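Local coordinates for glutathione S-transferase-like protein (Methylobacillus flagellatus, PDB 4GLT) that binds glutathione and is probably a transferase of the glutathione S-transferase family, at residues E59-V62 with A63-N66; R206-A209 with A210-R214. All blocks are in the same frame, centred on the assembly; numbering follows the deposited sequence.

Contact 1: residues E59-V62 with A63-N66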
# COMPACT_ATOMS: atom_id res chain seq x y z
N GLU A 59 -16.23 -17.58 -12.22
CA GLU A 59 -16.89 -18.31 -11.14
C GLU A 59 -16.66 -17.65 -9.78
O GLU A 59 -17.59 -17.53 -8.98
CB GLU A 59 -16.41 -19.76 -11.10
N CYS A 60 -15.44 -17.22 -9.54
CA CYS A 60 -15.12 -16.45 -8.36
C CYS A 60 -14.74 -15.09 -8.90
O CYS A 60 -13.66 -14.90 -9.44
CB CYS A 60 -13.96 -17.07 -7.60
SG CYS A 60 -13.97 -16.74 -5.83
N PRO A 61 -15.63 -14.12 -8.73
CA PRO A 61 -15.34 -12.78 -9.23
C PRO A 61 -14.86 -11.95 -8.07
O PRO A 61 -15.61 -11.59 -7.18
CB PRO A 61 -16.70 -12.30 -9.72
CG PRO A 61 -17.42 -13.54 -10.08
CD PRO A 61 -16.98 -14.57 -9.09
N VAL A 62 -13.57 -11.64 -8.12
CA VAL A 62 -12.91 -10.92 -7.07
C VAL A 62 -13.51 -9.55 -6.93
O VAL A 62 -13.64 -9.03 -5.83
CB VAL A 62 -11.43 -10.79 -7.40
CG1 VAL A 62 -10.83 -9.66 -6.62
CG2 VAL A 62 -10.72 -12.08 -7.15
N ALA A 63 -13.85 -8.95 -8.06
CA ALA A 63 -14.36 -7.60 -8.11
C ALA A 63 -15.58 -7.40 -7.22
O ALA A 63 -15.87 -6.28 -6.83
CB ALA A 63 -14.68 -7.22 -9.53
N ASP A 64 -16.30 -8.47 -6.94
CA ASP A 64 -17.46 -8.38 -6.07
C ASP A 64 -17.02 -8.28 -4.61
O ASP A 64 -17.81 -7.92 -3.74
CB ASP A 64 -18.36 -9.61 -6.24
CG ASP A 64 -19.02 -9.69 -7.61
OD1 ASP A 64 -19.55 -10.78 -7.95
OD2 ASP A 64 -19.03 -8.69 -8.36
N HIS A 65 -15.76 -8.59 -4.33
CA HIS A 65 -15.28 -8.51 -2.96
C HIS A 65 -14.20 -7.44 -2.83
O HIS A 65 -14.14 -6.70 -1.84
CB HIS A 65 -14.79 -9.88 -2.48
CG HIS A 65 -15.82 -10.96 -2.63
ND1 HIS A 65 -16.47 -11.53 -1.55
CD2 HIS A 65 -16.33 -11.56 -3.73
CE1 HIS A 65 -17.33 -12.43 -1.99
NE2 HIS A 65 -17.27 -12.47 -3.31
N ASN A 66 -13.36 -7.34 -3.84
CA ASN A 66 -12.42 -6.23 -3.93
C ASN A 66 -12.60 -5.52 -5.25
O ASN A 66 -12.30 -6.08 -6.30
CB ASN A 66 -10.99 -6.74 -3.81
CG ASN A 66 -9.99 -5.60 -3.70
OD1 ASN A 66 -10.36 -4.43 -3.82
ND2 ASN A 66 -8.73 -5.94 -3.49
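P61 opens the turn by offering its carbonyl to D64: D64 N is hydrogen-bonded to P61 O at 3.2 Å. The two side chains lean on each other as well, the proline CB lying 3.7 Å from D64 OD1. The same P61 O lies in the plane of the H65 ring at its edge, 3.5 Å from CD2; with CG beside the backbone N (chi1 -54°), the imidazole presents its CD2 edge to this oxygen.

V62 follows, and its carbonyl oxygen is gripped twice. H65 N and N66 N both lie 2.6 Å from V62 O, the first above the carbonyl plane and the second almost in line with the C=O bond, at an N-H...O angle of 169°. V62 CG1 packs against N66 CB at 4.1 Å. The N66 amide is fixed beyond the turn, OD1 by L68 N and ND2 by K70 O, and A63 packs on R154 of the second subunit. This short 3-10 turn at V62-D64, closed by an i+4 bond from N66 N, lies in the connection between strands 49-52 and 73-75 of the thioredoxin-like N-terminal domain, where it leads into the glutathione-binding residues K70 and I71.

Contact 2: residues R206-A209 with A210-R214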
# COMPACT_ATOMS: atom_id res chain seq x y z
N ARG A 206 21.33 -14.53 5.16
CA ARG A 206 21.23 -15.07 6.51
C ARG A 206 19.82 -14.98 7.08
O ARG A 206 19.33 -15.90 7.73
CB ARG A 206 22.18 -14.34 7.45
CG ARG A 206 21.79 -14.47 8.91
CD ARG A 206 22.95 -14.13 9.84
NE ARG A 206 23.49 -12.80 9.57
CZ ARG A 206 22.93 -11.67 9.99
NH1 ARG A 206 21.80 -11.71 10.70
NH2 ARG A 206 23.48 -10.50 9.69
N HIS A 207 19.17 -13.84 6.85
CA HIS A 207 17.80 -13.64 7.30
C HIS A 207 16.91 -14.63 6.56
O HIS A 207 16.09 -15.31 7.16
CB HIS A 207 17.36 -12.21 7.00
CG HIS A 207 16.01 -11.86 7.57
ND1 HIS A 207 14.83 -12.10 6.90
CD2 HIS A 207 15.67 -11.26 8.73
CE1 HIS A 207 13.82 -11.67 7.63
NE2 HIS A 207 14.30 -11.16 8.75
N TYR A 208 17.10 -14.71 5.25
CA TYR A 208 16.32 -15.61 4.40
C TYR A 208 16.52 -17.04 4.85
O TYR A 208 15.61 -17.87 4.76
CB TYR A 208 16.75 -15.45 2.94
CG TYR A 208 15.80 -16.11 1.96
CD1 TYR A 208 14.49 -15.68 1.84
CD2 TYR A 208 16.23 -17.16 1.15
CE1 TYR A 208 13.62 -16.28 0.94
CE2 TYR A 208 15.37 -17.76 0.25
CZ TYR A 208 14.06 -17.32 0.15
OH TYR A 208 13.20 -17.91 -0.75
N ALA A 209 17.72 -17.34 5.33
CA ALA A 209 18.02 -18.65 5.87
C ALA A 209 17.10 -18.95 7.05
O ALA A 209 16.34 -19.91 7.01
CB ALA A 209 19.48 -18.73 6.30
N ALA A 210 17.17 -18.12 8.09
CA ALA A 210 16.27 -18.24 9.23
C ALA A 210 14.80 -18.43 8.80
O ALA A 210 14.11 -19.31 9.30
CB ALA A 210 16.40 -17.02 10.13
N MET A 211 14.34 -17.60 7.87
CA MET A 211 12.96 -17.66 7.38
C MET A 211 12.61 -18.98 6.70
O MET A 211 11.54 -19.55 6.92
CB MET A 211 12.70 -16.51 6.40
CG MET A 211 12.82 -15.12 7.01
SD MET A 211 11.58 -14.80 8.28
CE MET A 211 10.10 -15.26 7.39
N MET A 212 13.50 -19.46 5.84
CA MET A 212 13.30 -20.74 5.17
C MET A 212 13.12 -21.90 6.14
O MET A 212 12.70 -22.99 5.74
CB MET A 212 14.49 -21.04 4.25
CG MET A 212 14.39 -20.38 2.89
SD MET A 212 12.85 -20.87 2.09
CE MET A 212 13.31 -20.72 0.36
N LYS A 213 13.43 -21.67 7.41
CA LYS A 213 13.34 -22.72 8.42
C LYS A 213 11.97 -22.77 9.11
O LYS A 213 11.74 -23.60 9.99
CB LYS A 213 14.46 -22.58 9.46
CG LYS A 213 15.85 -22.89 8.93
CD LYS A 213 16.92 -22.50 9.94
CE LYS A 213 18.31 -22.61 9.35
NZ LYS A 213 18.64 -24.00 8.92
N ARG A 214 11.06 -21.92 8.67
CA ARG A 214 9.72 -21.90 9.24
C ARG A 214 8.72 -22.52 8.29
O ARG A 214 8.67 -22.18 7.12
CB ARG A 214 9.29 -20.47 9.54
CG ARG A 214 10.18 -19.74 10.51
CD ARG A 214 9.51 -18.50 11.02
NE ARG A 214 10.21 -17.97 12.18
CZ ARG A 214 9.66 -17.79 13.37
NH1 ARG A 214 8.40 -18.08 13.57
NH2 ARG A 214 10.39 -17.31 14.36
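Y208 and M212, one turn apart on helix 202-212, form the tight side. The methionine chain crosses one face of the phenol ring, CG standing 3.8 Å above its plane in a CH-pi contact. The bend at chi2 (-56°) then sends SD toward the hydroxyl end, and the extended chi3 carries CE on to 3.5 Å from Y208 CZ. CE is also modelled 3.0 Å from Y208 OH, short enough to leave its exact place doubtful. The sulfur approaches the ring obliquely, 4.8 Å from SD to the Y208 centroid, a Met-aromatic contact. With an alanine in place of Y208, M212 would probably lose the surface that holds its bent chain and W197 its edge-to-face ring partner.

One residue back, H207 and M211 lie alongside each other, pointing the same way, with M211 CG 3.6 Å from H207 ND1. Alpha-helical hydrogen bonds run beneath both pairs, from M211 N to H207 O (3.0 Å) and from M212 N to Y208 O (2.9 Å).

The exposed side is looser. There K213 merely trails past the A209 carbonyl, and the R206 guanidinium is hydrogen-bonded instead to the carbonyls of L163 and R166. On the inner side, H207 NE2 bonds D178 OD1, Y208 packs on L185 and E189, and both methionines touch F217, so helix 202-212 packs on helices 176-191 and 215-218, with loop residues W168 and F174 also against M211.

Overall arrangement
Contacts 1 and 2 lie on opposite sides of the chain's centre, 34 Å apart between centres and about 24 Å at their nearest atoms, in the N-terminal and C-terminal domains respectively. Of the two, contact 1 lies closer to the residues of the glutathione pocket. The side chain of N66 in contact 1 is about 7 Å from a bound glutathione, and that of V62 about 3 Å from the side chain of I71, which binds it. Contact 2 stands further back: the Y208 side chain is about 9 Å from that of Y187 and about 12 Å from that of R191, ligand-binding residues on helix 176-191. R214, at the end of contact 2, reaches E43 of helix 32-44 by a salt bridge.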